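Local coordinates for putative Lipoprotein (Clostridium perfringens, PDB 5J7R) that is of unknown function but, as a putative lipoprotein with a sporulation and spore germination family domain, probably acts at the cell envelope, at residues 51-56 against 85-90. Sequence-based numbering, arbitrary orientation.
Sequences GDEILG and SFDIKD
Glu53, in the first turn of helix 51-65, reaches across to the backbone of strand 83-89 and accepts a hydrogen bond from Ile88 N at OE1 (2.8 Å). The bond is nearly straight (171° at the hydrogen), although the N-H comes from above the carboxylate plane, 36° out of it. With CD anti to CA (chi2 -172°), the side chain is stretched out. A water donates both to Glu53 OE1 and to Ile88 O, so OE1 receives two bonds, and the N-H and C=O of Ile88 are both engaged. The second oxygen, OE2, lies 4.0 Å from Asp87 OD1, an approach of like charges that probably raises the proton affinity of either group; the bound magnesium ion, about 5 Å from the Glu53 side chain, may offset this.

Van der Waals contacts accompany the bond. The Ile88 and Glu53 side chains run antiparallel alongside each other, Glu53 CG resting 3.8 Å from Ile88 CG1, while Ile88 CD1 ends against Asp52 CB (3.7 Å). The Asp52 carboxylate itself is bound to Ser126 and to the backbone of Ile22. Phe86 lies against the helix backbone: its CD2 is 3.4 Å from Glu53 O, Gly56 C sits over one ring face toward the rim, and Gly56 CA is 3.7 Å from Phe86 CE2, an approach that a residue without a side chain permits.

Through Phe86 and Ile88, the outermost strand of a mixed three-stranded sheet within this chain thus packs against a helix, in the sporulation and spore germination family region; the axes of segments 51-56 and 85-89 approach to 7.9 Å.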
ATOM      1  N   GLY A  51      -2.097   3.024   4.545  1.00 43.89           N
ATOM      2  CA  GLY A  51      -2.205   2.054   3.446  1.00 45.40           C
ATOM      3  C   GLY A  51      -3.512   1.322   3.256  1.00 44.09           C
ATOM      4  O   GLY A  51      -3.990   1.195   2.128  1.00 44.51           O
ATOM      5  N   ASP A  52      -4.074   0.812   4.346  1.00 46.87           N
ATOM      6  CA  ASP A  52      -5.354   0.110   4.280  1.00 50.55           C
ATOM      7  C   ASP A  52      -6.458   1.050   3.797  1.00 48.54           C
ATOM      8  O   ASP A  52      -7.360   0.597   3.095  1.00 49.25           O
ATOM      9  CB  ASP A  52      -5.707  -0.547   5.625  1.00 56.52           C
ATOM     10  CG  ASP A  52      -4.755  -1.695   5.987  1.00 63.82           C
ATOM     11  OD1 ASP A  52      -3.799  -1.954   5.223  1.00 60.32           O
ATOM     12  OD2 ASP A  52      -4.977  -2.351   7.037  1.00 79.10           O
ATOM     13  N   GLU A  53      -6.400   2.346   4.157  1.00 47.32           N
ATOM     14  CA  GLU A  53      -7.415   3.292   3.678  1.00 47.01           C
ATOM     15  C   GLU A  53      -7.239   3.557   2.209  1.00 42.98           C
ATOM     16  O   GLU A  53      -8.231   3.620   1.489  1.00 47.61           O
ATOM     17  CB  GLU A  53      -7.430   4.604   4.442  1.00 49.41           C
ATOM     18  CG  GLU A  53      -7.881   4.445   5.877  1.00 53.82           C
ATOM     19  CD  GLU A  53      -8.079   5.772   6.605  1.00 55.26           C
ATOM     20  OE1 GLU A  53      -8.755   5.793   7.665  1.00 57.03           O
ATOM     21  OE2 GLU A  53      -7.576   6.802   6.113  1.00 56.61           O
ATOM     22  N   ILE A  54      -6.001   3.721   1.749  1.00 43.43           N
ATOM     23  CA  ILE A  54      -5.819   3.957   0.304  1.00 44.97           C
ATOM     24  C   ILE A  54      -6.201   2.720  -0.503  1.00 41.78           C
ATOM     25  O   ILE A  54      -6.746   2.869  -1.569  1.00 39.82           O
ATOM     26  CB  ILE A  54      -4.499   4.600  -0.192  1.00 45.68           C
ATOM     27  CG1 ILE A  54      -3.304   3.672  -0.107  1.00 48.34           C
ATOM     28  CG2 ILE A  54      -4.295   5.913   0.525  1.00 47.25           C
ATOM     29  CD1 ILE A  54      -2.087   4.248  -0.802  1.00 50.91           C
ATOM     30  N   LEU A  55      -5.915   1.521   0.009  1.00 42.20           N
ATOM     31  CA  LEU A  55      -6.273   0.279  -0.685  1.00 43.87           C
ATOM     32  C   LEU A  55      -7.791   0.119  -0.714  1.00 43.15           C
ATOM     33  O   LEU A  55      -8.372  -0.151  -1.768  1.00 43.33           O
ATOM     34  CB  LEU A  55      -5.642  -0.931  -0.008  1.00 44.52           C
ATOM     35  CG  LEU A  55      -5.912  -2.294  -0.649  1.00 44.39           C
ATOM     36  CD1 LEU A  55      -5.419  -2.340  -2.089  1.00 45.82           C
ATOM     37  CD2 LEU A  55      -5.241  -3.372   0.173  1.00 45.14           C
ATOM     38  N   GLY A  56      -8.423   0.289   0.442  1.00 41.25           N
ATOM     39  CA  GLY A  56      -9.872   0.194   0.547  1.00 44.48           C
ATOM     40  C   GLY A  56     -10.541   1.188  -0.381  1.00 44.74           C
ATOM     41  O   GLY A  56     -11.502   0.871  -1.081  1.00 45.11           O
ATOM     42  N   SER A  85     -15.616   9.938   0.488  1.00 59.69           N
ATOM     43  CA  SER A  85     -14.499   9.676   1.387  1.00 58.73           C
ATOM     44  C   SER A  85     -14.531   8.236   1.882  1.00 57.03           C
ATOM     45  O   SER A  85     -15.579   7.587   1.880  1.00 54.96           O
ATOM     46  CB  SER A  85     -14.513  10.612   2.599  1.00 60.28           C
ATOM     47  OG  SER A  85     -15.642  10.374   3.417  1.00 64.50           O
ATOM     48  N   PHE A  86     -13.368   7.759   2.311  1.00 52.16           N
ATOM     49  CA  PHE A  86     -13.230   6.424   2.835  1.00 47.45           C
ATOM     50  C   PHE A  86     -12.317   6.504   4.049  1.00 50.47           C
ATOM     51  O   PHE A  86     -11.204   7.011   3.944  1.00 58.40           O
ATOM     52  CB  PHE A  86     -12.663   5.488   1.778  1.00 46.65           C
ATOM     53  CG  PHE A  86     -12.535   4.082   2.250  1.00 46.17           C
ATOM     54  CD1 PHE A  86     -13.615   3.211   2.225  1.00 47.80           C
ATOM     55  CD2 PHE A  86     -11.339   3.630   2.744  1.00 49.45           C
ATOM     56  CE1 PHE A  86     -13.477   1.901   2.683  1.00 48.97           C
ATOM     57  CE2 PHE A  86     -11.203   2.335   3.210  1.00 49.57           C
ATOM     58  CZ  PHE A  86     -12.264   1.470   3.183  1.00 45.10           C
ATOM     59  N   ASP A  87     -12.787   6.018   5.196  1.00 48.22           N
ATOM     60  CA  ASP A  87     -12.021   6.066   6.432  1.00 56.10           C
ATOM     61  C   ASP A  87     -12.199   4.775   7.218  1.00 57.66           C
ATOM     62  O   ASP A  87     -13.243   4.156   7.155  1.00 57.60           O
ATOM     63  CB  ASP A  87     -12.480   7.264   7.282  1.00 60.26           C
ATOM     64  CG  ASP A  87     -12.188   8.620   6.615  1.00 66.50           C
ATOM     65  OD1 ASP A  87     -11.008   8.937   6.302  1.00 73.54           O
ATOM     66  OD2 ASP A  87     -13.133   9.418   6.473  1.00 70.13           O
ATOM     67  N   ILE A  88     -11.163   4.375   7.950  1.00 62.22           N
ATOM     68  CA  ILE A  88     -11.197   3.163   8.771  1.00 61.84           C
ATOM     69  C   ILE A  88     -11.108   3.532  10.253  1.00 69.22           C
ATOM     70  O   ILE A  88     -10.071   3.986  10.723  1.00 74.39           O
ATOM     71  CB  ILE A  88     -10.046   2.192   8.407  1.00 60.34           C
ATOM     72  CG1 ILE A  88     -10.218   1.681   6.967  1.00 55.67           C
ATOM     73  CG2 ILE A  88     -10.020   1.001   9.360  1.00 57.94           C
ATOM     74  CD1 ILE A  88      -9.054   0.859   6.450  1.00 53.23           C
ATOM     75  N   LYS A  89     -12.217   3.367  10.967  1.00 80.41           N
ATOM     76  CA  LYS A  89     -12.267   3.637  12.404  1.00 86.75           C
ATOM     77  C   LYS A  89     -12.277   2.306  13.117  1.00 87.04           C
ATOM     78  O   LYS A  89     -13.298   1.619  13.138  1.00 87.79           O
ATOM     79  CB  LYS A  89     -13.485   4.473  12.773  1.00 95.10           C
ATOM     80  CG  LYS A  89     -13.346   5.900  12.253  1.00101.47           C
ATOM     81  CD  LYS A  89     -14.456   6.827  12.747  1.00112.17           C
ATOM     82  CE  LYS A  89     -14.412   8.218  12.139  1.00113.09           C
ATOM     83  NZ  LYS A  89     -15.602   9.034  12.493  1.00113.92           N
ATOM     84  N   ASP A  90     -11.123   1.947  13.681  1.00 89.79           N
ATOM     85  CA  ASP A  90     -10.927   0.682  14.395  1.00 93.17           C
ATOM     86  C   ASP A  90     -11.090  -0.465  13.374  1.00 85.08           C
ATOM     87  O   ASP A  90     -10.231  -0.614  12.503  1.00 76.13           O
ATOM     88  CB  ASP A  90     -11.849   0.578  15.634  1.00105.40           C
ATOM     89  CG  ASP A  90     -11.555  -0.655  16.503  1.00115.51           C
ATOM     90  OD1 ASP A  90     -10.649  -1.452  16.171  1.00114.36           O
ATOM     91  OD2 ASP A  90     -12.238  -0.817  17.536  1.00123.35           O
TER
HETATM   92  O   HOH W   1      -7.491   4.189   9.720  1.00 63.75           O